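Local coordinates for protein dimethyl-sulfide monooxygenase (Hyphomicrobium sulfonivorans, PDB 6AK1) that oxidises dimethyl sulfide to methanethiol and formaldehyde with NADH and oxygen, as the large, FMN-dependent subunit of a two-component flavin monooxygenase, at residues 12-17 and 77-82; 46-51 and 408-413; 310-315 and 365-370. All blocks are in the same frame, centred on the assembly; numbering follows the deposited sequence.

Contact 1: 12-17 and 77-82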
loop_
_atom_site.group_PDB
_atom_site.type_symbol
_atom_site.label_atom_id
_atom_site.label_comp_id
_atom_site.label_asym_id
_atom_site.label_seq_id
_atom_site.Cartn_x
_atom_site.Cartn_y
_atom_site.Cartn_z
ATOM N N MET A 12 2.521 -2.792 8.942
ATOM C CA MET A 12 2.276 -4.148 8.479
ATOM C C MET A 12 1.856 -4.940 9.704
ATOM O O MET A 12 2.227 -4.586 10.816
ATOM C CB MET A 12 3.530 -4.741 7.808
ATOM C CG MET A 12 3.395 -6.165 7.290
ATOM S SD MET A 12 4.801 -6.656 6.221
ATOM C CE MET A 12 4.661 -8.425 6.308
ATOM N N THR A 13 1.048 -5.984 9.520
ATOM C CA THR A 13 0.523 -6.700 10.684
ATOM C C THR A 13 1.557 -7.715 11.186
ATOM O O THR A 13 1.314 -8.920 11.265
ATOM C CB THR A 13 -0.810 -7.372 10.363
ATOM O OG1 THR A 13 -1.590 -6.541 9.489
ATOM C CG2 THR A 13 -1.590 -7.618 11.650
ATOM N N CYS A 14 2.735 -7.189 11.526
ATOM C CA CYS A 14 3.878 -7.990 11.950
ATOM C C CYS A 14 4.771 -7.123 12.834
ATOM O O CYS A 14 4.478 -5.953 13.070
ATOM C CB CYS A 14 4.660 -8.514 10.747
ATOM S SG CYS A 14 5.531 -7.214 9.851
ATOM N N VAL A 15 5.896 -7.691 13.285
ATOM C CA VAL A 15 6.760 -6.999 14.239
ATOM C C VAL A 15 7.822 -6.166 13.517
ATOM O O VAL A 15 7.811 -4.932 13.591
ATOM C CB VAL A 15 7.408 -7.998 15.214
ATOM C CG1 VAL A 15 8.342 -7.268 16.182
ATOM C CG2 VAL A 15 6.334 -8.792 15.986
ATOM N N SER A 16 8.762 -6.820 12.836
ATOM C CA SER A 16 9.811 -6.118 12.092
ATOM C C SER A 16 9.383 -5.973 10.634
ATOM O O SER A 16 9.246 -6.971 9.913
ATOM C CB SER A 16 11.137 -6.859 12.201
ATOM O OG SER A 16 11.618 -6.882 13.541
ATOM N N HIS A 17 9.186 -4.731 10.199
ATOM C CA HIS A 17 8.653 -4.445 8.875
ATOM C C HIS A 17 9.758 -3.958 7.948
ATOM O O HIS A 17 10.205 -4.685 7.059
ATOM C CB HIS A 17 7.535 -3.396 8.978
ATOM C CG HIS A 17 6.858 -3.092 7.681
ATOM N ND1 HIS A 17 6.117 -1.943 7.484
ATOM C CD2 HIS A 17 6.794 -3.788 6.518
ATOM C CE1 HIS A 17 5.632 -1.942 6.252
ATOM N NE2 HIS A 17 6.031 -3.047 5.644
ATOM N N ALA A 77 11.824 -11.687 14.061
ATOM C CA ALA A 77 10.426 -11.425 13.713
ATOM C C ALA A 77 10.305 -10.555 12.465
ATOM O O ALA A 77 9.462 -9.652 12.393
ATOM C CB ALA A 77 9.667 -10.789 14.885
ATOM N N ASP A 78 11.132 -10.854 11.458
ATOM C CA ASP A 78 11.182 -10.097 10.202
ATOM C C ASP A 78 10.045 -10.551 9.286
ATOM O O ASP A 78 10.189 -11.475 8.478
ATOM C CB ASP A 78 12.545 -10.257 9.540
ATOM C CG ASP A 78 13.676 -9.858 10.471
ATOM O OD1 ASP A 78 13.778 -8.654 10.804
ATOM O OD2 ASP A 78 14.428 -10.756 10.910
ATOM N N GLN A 79 8.899 -9.870 9.431
ATOM C CA GLN A 79 7.659 -10.108 8.691
ATOM C C GLN A 79 7.123 -11.521 8.908
ATOM O O GLN A 79 6.306 -12.011 8.125
ATOM C CB GLN A 79 7.845 -9.780 7.201
ATOM C CG GLN A 79 8.228 -8.294 6.986
ATOM C CD GLN A 79 8.158 -7.844 5.525
ATOM O OE1 GLN A 79 7.544 -8.508 4.683
ATOM N NE2 GLN A 79 8.800 -6.713 5.219
ATOM N N VAL A 80 7.573 -12.180 9.975
ATOM C CA VAL A 80 6.952 -13.389 10.480
ATOM C C VAL A 80 7.070 -13.341 12.010
ATOM O O VAL A 80 8.136 -13.046 12.536
ATOM C CB VAL A 80 7.591 -14.675 9.878
ATOM C CG1 VAL A 80 9.083 -14.785 10.219
ATOM C CG2 VAL A 80 6.828 -15.930 10.343
ATOM N N PRO A 81 5.965 -13.581 12.737
ATOM C CA PRO A 81 4.597 -13.853 12.270
ATOM C C PRO A 81 3.948 -12.667 11.566
ATOM O O PRO A 81 4.318 -11.526 11.815
ATOM C CB PRO A 81 3.840 -14.190 13.565
ATOM C CG PRO A 81 4.632 -13.491 14.653
ATOM C CD PRO A 81 6.063 -13.600 14.211
ATOM N N VAL A 82 2.995 -12.935 10.675
ATOM C CA VAL A 82 2.249 -11.873 10.010
ATOM C C VAL A 82 0.773 -12.264 9.998
ATOM O O VAL A 82 0.421 -13.374 9.587
ATOM C CB VAL A 82 2.778 -11.603 8.588
ATOM C CG1 VAL A 82 2.844 -12.882 7.801
ATOM C CG2 VAL A 82 1.908 -10.558 7.859
HETATM O O HOH W 1 6.587 -10.371 12.942
#

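Contact 2: 46-51 and 408-413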
loop_
_atom_site.group_PDB
_atom_site.type_symbol
_atom_site.label_atom_id
_atom_site.label_comp_id
_atom_site.label_asym_id
_atom_site.label_seq_id
_atom_site.Cartn_x
_atom_site.Cartn_y
_atom_site.Cartn_z
ATOM N N LEU A 46 -3.189 8.744 14.289
ATOM C CA LEU A 46 -3.097 9.310 12.945
ATOM C C LEU A 46 -4.066 10.468 12.735
ATOM O O LEU A 46 -3.743 11.402 11.996
ATOM C CB LEU A 46 -3.338 8.228 11.891
ATOM C CG LEU A 46 -2.266 7.131 11.746
ATOM C CD1 LEU A 46 -2.477 6.343 10.487
ATOM C CD2 LEU A 46 -0.884 7.724 11.732
ATOM N N GLU A 47 -5.250 10.444 13.364
ATOM C CA GLU A 47 -6.180 11.555 13.162
ATOM C C GLU A 47 -5.790 12.785 13.970
ATOM O O GLU A 47 -6.064 13.908 13.545
ATOM C CB GLU A 47 -7.623 11.145 13.499
ATOM C CG GLU A 47 -8.161 10.148 12.526
ATOM C CD GLU A 47 -9.676 10.145 12.388
ATOM O OE1 GLU A 47 -10.403 10.424 13.367
ATOM O OE2 GLU A 47 -10.143 9.846 11.275
ATOM N N ARG A 48 -5.142 12.601 15.117
ATOM C CA ARG A 48 -4.593 13.739 15.842
ATOM C C ARG A 48 -3.654 14.558 14.959
ATOM O O ARG A 48 -3.564 15.781 15.113
ATOM C CB ARG A 48 -3.869 13.256 17.110
ATOM C CG ARG A 48 -3.302 14.375 17.985
ATOM C CD ARG A 48 -2.672 13.837 19.255
ATOM N NE ARG A 48 -1.378 13.187 19.058
ATOM C CZ ARG A 48 -0.205 13.819 19.095
ATOM N NH1 ARG A 48 -0.161 15.133 19.295
ATOM N NH2 ARG A 48 0.929 13.143 18.929
ATOM N N GLY A 49 -2.974 13.914 14.015
ATOM C CA GLY A 49 -2.110 14.598 13.078
ATOM C C GLY A 49 -2.671 14.765 11.683
ATOM O O GLY A 49 -1.930 15.198 10.793
ATOM N N CYS A 50 -3.946 14.413 11.458
ATOM C CA CYS A 50 -4.624 14.566 10.156
ATOM C C CYS A 50 -3.877 13.850 9.027
ATOM O O CYS A 50 -3.847 14.310 7.879
ATOM C CB CYS A 50 -4.838 16.047 9.813
ATOM S SG CYS A 50 -6.029 16.931 10.864
ATOM N N PHE A 51 -3.269 12.708 9.347
ATOM C CA PHE A 51 -2.677 11.868 8.310
ATOM C C PHE A 51 -3.756 11.401 7.334
ATOM O O PHE A 51 -4.912 11.176 7.705
ATOM C CB PHE A 51 -1.982 10.648 8.930
ATOM C CG PHE A 51 -0.528 10.868 9.280
ATOM C CD1 PHE A 51 -0.109 12.029 9.923
ATOM C CD2 PHE A 51 0.421 9.898 8.976
ATOM C CE1 PHE A 51 1.225 12.217 10.251
ATOM C CE2 PHE A 51 1.763 10.075 9.308
ATOM C CZ PHE A 51 2.168 11.233 9.950
ATOM N N PHE A 408 6.692 12.393 14.415
ATOM C CA PHE A 408 6.366 13.153 13.211
ATOM C C PHE A 408 5.267 14.171 13.481
ATOM O O PHE A 408 5.381 15.341 13.099
ATOM C CB PHE A 408 5.944 12.222 12.076
ATOM C CG PHE A 408 6.012 12.873 10.726
ATOM C CD1 PHE A 408 4.935 13.578 10.232
ATOM C CD2 PHE A 408 7.182 12.806 9.967
ATOM C CE1 PHE A 408 4.997 14.196 9.006
ATOM C CE2 PHE A 408 7.248 13.425 8.728
ATOM C CZ PHE A 408 6.159 14.120 8.250
ATOM N N ILE A 409 4.188 13.740 14.134
ATOM C CA ILE A 409 3.092 14.661 14.423
ATOM C C ILE A 409 3.560 15.789 15.339
ATOM O O ILE A 409 3.274 16.961 15.092
ATOM C CB ILE A 409 1.898 13.895 15.018
ATOM C CG1 ILE A 409 1.387 12.869 14.002
ATOM C CG2 ILE A 409 0.776 14.866 15.437
ATOM C CD1 ILE A 409 0.319 11.928 14.559
ATOM N N ASP A 410 4.317 15.462 16.385
ATOM C CA ASP A 410 4.684 16.472 17.378
ATOM C C ASP A 410 5.707 17.472 16.838
ATOM O O ASP A 410 5.594 18.677 17.090
ATOM C CB ASP A 410 5.223 15.792 18.641
ATOM C CG ASP A 410 4.148 14.996 19.376
ATOM O OD1 ASP A 410 2.954 15.194 19.089
ATOM O OD2 ASP A 410 4.494 14.175 20.239
ATOM N N TYR A 411 6.721 16.994 16.121
ATOM C CA TYR A 411 7.869 17.816 15.744
ATOM C C TYR A 411 7.806 18.353 14.320
ATOM O O TYR A 411 8.305 19.452 14.073
ATOM C CB TYR A 411 9.167 17.024 15.872
ATOM C CG TYR A 411 9.608 16.642 17.261
ATOM C CD1 TYR A 411 10.203 17.573 18.098
ATOM C CD2 TYR A 411 9.495 15.329 17.707
ATOM C CE1 TYR A 411 10.636 17.221 19.350
ATOM C CE2 TYR A 411 9.929 14.965 18.962
ATOM C CZ TYR A 411 10.507 15.924 19.781
ATOM O OH TYR A 411 10.963 15.586 21.035
ATOM N N ILE A 412 7.267 17.592 13.367
ATOM C CA ILE A 412 7.317 17.955 11.945
ATOM C C ILE A 412 6.009 18.587 11.459
ATOM O O ILE A 412 6.030 19.611 10.789
ATOM C CB ILE A 412 7.688 16.732 11.079
ATOM C CG1 ILE A 412 9.007 16.105 11.544
ATOM C CG2 ILE A 412 7.750 17.132 9.609
ATOM C CD1 ILE A 412 10.117 17.117 11.815
ATOM N N VAL A 413 4.859 17.962 11.798
ATOM C CA VAL A 413 3.577 18.505 11.300
ATOM C C VAL A 413 3.365 19.948 11.632
ATOM O O VAL A 413 2.867 20.690 10.763
ATOM C CB VAL A 413 2.411 17.587 11.804
ATOM C CG1 VAL A 413 1.088 18.344 11.778
ATOM C CG2 VAL A 413 2.303 16.341 10.939
#

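Contact 3: 310-315 and 365-370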
loop_
_atom_site.group_PDB
_atom_site.type_symbol
_atom_site.label_atom_id
_atom_site.label_comp_id
_atom_site.label_asym_id
_atom_site.label_seq_id
_atom_site.Cartn_x
_atom_site.Cartn_y
_atom_site.Cartn_z
ATOM N N ALA A 310 18.071 -11.257 6.418
ATOM C CA ALA A 310 16.922 -12.059 6.025
ATOM C C ALA A 310 16.003 -11.264 5.114
ATOM O O ALA A 310 15.525 -11.781 4.099
ATOM C CB ALA A 310 16.164 -12.556 7.260
ATOM N N LEU A 311 15.748 -9.997 5.455
ATOM C CA LEU A 311 14.853 -9.181 4.639
ATOM C C LEU A 311 15.467 -8.904 3.278
ATOM O O LEU A 311 14.798 -9.048 2.247
ATOM C CB LEU A 311 14.519 -7.865 5.355
ATOM C CG LEU A 311 13.590 -7.899 6.580
ATOM C CD1 LEU A 311 13.564 -6.544 7.272
ATOM C CD2 LEU A 311 12.163 -8.349 6.196
ATOM N N TYR A 312 16.748 -8.525 3.263
ATOM C CA TYR A 312 17.474 -8.348 2.006
ATOM C C TYR A 312 17.382 -9.591 1.135
ATOM O O TYR A 312 17.123 -9.493 -0.071
ATOM C CB TYR A 312 18.936 -7.999 2.290
ATOM C CG TYR A 312 19.181 -6.518 2.485
ATOM C CD1 TYR A 312 18.175 -5.681 2.967
ATOM C CD2 TYR A 312 20.413 -5.946 2.168
ATOM C CE1 TYR A 312 18.395 -4.309 3.142
ATOM C CE2 TYR A 312 20.643 -4.577 2.337
ATOM C CZ TYR A 312 19.624 -3.769 2.820
ATOM O OH TYR A 312 19.832 -2.421 2.983
ATOM N N GLY A 313 17.557 -10.772 1.739
ATOM C CA GLY A 313 17.478 -12.009 0.979
ATOM C C GLY A 313 16.161 -12.148 0.238
ATOM O O GLY A 313 16.136 -12.435 -0.963
ATOM N N GLY A 314 15.044 -11.945 0.946
ATOM C CA GLY A 314 13.749 -12.013 0.289
ATOM C C GLY A 314 13.519 -10.868 -0.681
ATOM O O GLY A 314 12.898 -11.050 -1.728
ATOM N N TRP A 315 14.017 -9.672 -0.354
ATOM C CA TRP A 315 13.765 -8.517 -1.216
ATOM C C TRP A 315 14.565 -8.583 -2.511
ATOM O O TRP A 315 14.068 -8.172 -3.560
ATOM C CB TRP A 315 14.101 -7.216 -0.491
ATOM C CG TRP A 315 13.142 -6.836 0.546
ATOM C CD1 TRP A 315 11.822 -7.214 0.637
ATOM C CD2 TRP A 315 13.407 -6.004 1.675
ATOM N NE1 TRP A 315 11.252 -6.657 1.760
ATOM C CE2 TRP A 315 12.202 -5.908 2.414
ATOM C CE3 TRP A 315 14.543 -5.329 2.139
ATOM C CZ2 TRP A 315 12.107 -5.158 3.592
ATOM C CZ3 TRP A 315 14.450 -4.590 3.296
ATOM C CH2 TRP A 315 13.237 -4.509 4.016
ATOM N N GLY A 365 15.497 1.494 7.954
ATOM C CA GLY A 365 15.146 2.049 6.661
ATOM C C GLY A 365 14.973 1.020 5.567
ATOM O O GLY A 365 14.341 1.319 4.549
ATOM N N GLY A 366 15.510 -0.180 5.748
ATOM C CA GLY A 366 15.392 -1.227 4.754
ATOM C C GLY A 366 16.162 -0.901 3.492
ATOM O O GLY A 366 17.396 -0.817 3.503
ATOM N N LEU A 367 15.422 -0.712 2.400
ATOM C CA LEU A 367 15.965 -0.273 1.122
ATOM C C LEU A 367 15.494 1.127 0.763
ATOM O O LEU A 367 15.667 1.554 -0.381
ATOM C CB LEU A 367 15.584 -1.260 0.014
ATOM C CG LEU A 367 16.245 -2.632 0.083
ATOM C CD1 LEU A 367 15.655 -3.578 -0.976
ATOM C CD2 LEU A 367 17.733 -2.481 -0.094
ATOM N N GLY A 368 14.901 1.848 1.712
ATOM C CA GLY A 368 14.463 3.199 1.473
ATOM C C GLY A 368 15.338 4.208 2.189
ATOM O O GLY A 368 16.115 3.873 3.088
ATOM N N PRO A 369 15.208 5.474 1.809
ATOM C CA PRO A 369 16.014 6.518 2.444
ATOM C C PRO A 369 15.611 6.753 3.895
ATOM O O PRO A 369 14.465 6.539 4.302
ATOM C CB PRO A 369 15.745 7.756 1.576
ATOM C CG PRO A 369 14.407 7.476 0.927
ATOM C CD PRO A 369 14.305 5.996 0.770
ATOM N N VAL A 370 16.590 7.190 4.681
ATOM C CA VAL A 370 16.405 7.538 6.084
ATOM C C VAL A 370 16.740 9.015 6.244
ATOM O O VAL A 370 17.787 9.476 5.771
ATOM C CB VAL A 370 17.290 6.670 6.995
ATOM C CG1 VAL A 370 17.094 7.043 8.456
ATOM C CG2 VAL A 370 16.992 5.213 6.751
#

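Contact 1: 12-17 and 77-82
Met12 holds CG anti to its backbone N (chi1 180°) and Gln79 holds its own anti to the carbonyl carbon (chi1 -61°); both chains then run extended and cross at about a right angle. The meeting takes place at one end of a luciferase-like TIM barrel, where the loop after strand 6-12 runs beside the loop after helix 71-75. Met12 CE lies 3.6 Å from Gln79 CB and also reaches Val82 CG2, while SD packs against the amide carbon. The amide nitrogen is used: Gln79 NE2 donates to His17 O over 3.1 Å, nearly straight at 164°, with the acceptor in the amide plane. Gln79 OE1 is hydrogen-bonded to Tyr63 OH, so both ends of the amide are engaged and its rotation is fixed. The backbones pair as a single beta bridge, Ser16 N donating to Ala77 O (3.0 Å) and Gln79 N to Ser16 O (3.0 Å). Ala77, at positive phi, is the C-prime residue of the Schellman motif ending helix 71-75, and its CB packs on Val15 CB at 3.6 Å. One water accepts from Val15 N at 2.8 Å and donates to both Ala77 O and Pro81 O.

Contact 2: 46-51 and 408-413
Phe408 comes first on helix 403-418, with its ring atom CD1 3.6 Å from Phe51 CZ. The two ring planes are nearly perpendicular, at 89°, with centroids 5.8 Å apart. Ile409 comes next and buries the most surface of the contact: CG2 sits 3.7 Å from Gly49 CA, CD1 lies against the same glycine, and CG1, anti to the carbonyl carbon (chi1 -62°), packs on Phe51 CE1 at 3.8 Å. Helix 36-48 has just ended in a Schellman motif with Cys50, at positive phi, as its C-prime residue, and the chain turns toward strand 53-57; helix 403-418 lies beside helix 36-48 on the outside of the TIM barrel, and Phe51, Phe408 and Val413 all touch Leu7 of strand 6-12. Asp410, at the exposed margin, presents the single oxygen OD1 to the guanidinium of Arg48. Arg48 NH2 meets Asp410 OD1 at 2.9 Å and Arg48 NH1 meets the same oxygen at 3.1 Å, an end-on salt bridge lying in the guanidinium plane, although the carboxylate is turned 55° from that plane. Ile409 CG2 lies over one guanidinium face of Arg48, offset toward the rim. Arg48 NH2 also pairs with Glu45. Finally, Val413 brings CG2 to within 4.3 Å of Phe51 CE1.

Contact 3: 310-315 and 365-370
Leu367 fits its branched end between two aromatic side chains of helix 305-316, Trp315 and Tyr312. Its CG stands anti to the carbonyl carbon (chi1 -69°), and the two methyls divide the work: CD1 lies 3.7 Å from Trp315 CE3 and also near Trp315 CB, while CD2 is 3.7 Å from Tyr312 CZ. Leu367 and Trp315 run alongside each other with their ends pointing opposite ways, whereas Leu367 and Tyr312 meet obliquely. Farther out, Trp315 CZ3 comes to 3.8 Å from Gly366 CA, obliquely to the indole. Tyr312 supplies the polar link: its hydroxyl OH donates to Gly366 O at 3.0 Å, reaching the carbonyl from above its plane, while Gly366 O lies at the edge of the Tyr312 ring, near its plane. That carbonyl belongs to a type II' beta turn from Gly365 to Gly368, closed by Gly368 N to Gly365 O at 2.9 Å; Gly366 takes the positive phi that such a turn requires. Tyr312 also packs on Ile359 and Arg362 of helix 355-362, and Trp315 meets Tyr63 edge-to-face. The contact therefore ties helix 305-316 to the loop joining helix 355-362 to strand 370-372, which lies beside barrel strand 276-284.

In the fold
Contacts 1 and 3 are neighbours, with centres 13 Å apart, and they touch through Leu311: its CD1 lies 3.8 Å from His17 O, and its CD2 packs on Asp78 CB and Gln79 NE2. Tyr63 touches both. Contact 1 lies nearer the probable FMN site, with the Val82 side chain about 3 Å from that of Asp58, a flavin-binding residue by similarity; the Trp315 side chain is about 12 Å from it. Contact 2 is separate, its centre 24 Å from that of contact 1 and 26 Å from that of contact 3, and it lies away from the probable flavin-binding residues. Strand 6-12 links contacts 1 and 2, since contact 1 begins in the loop that follows it.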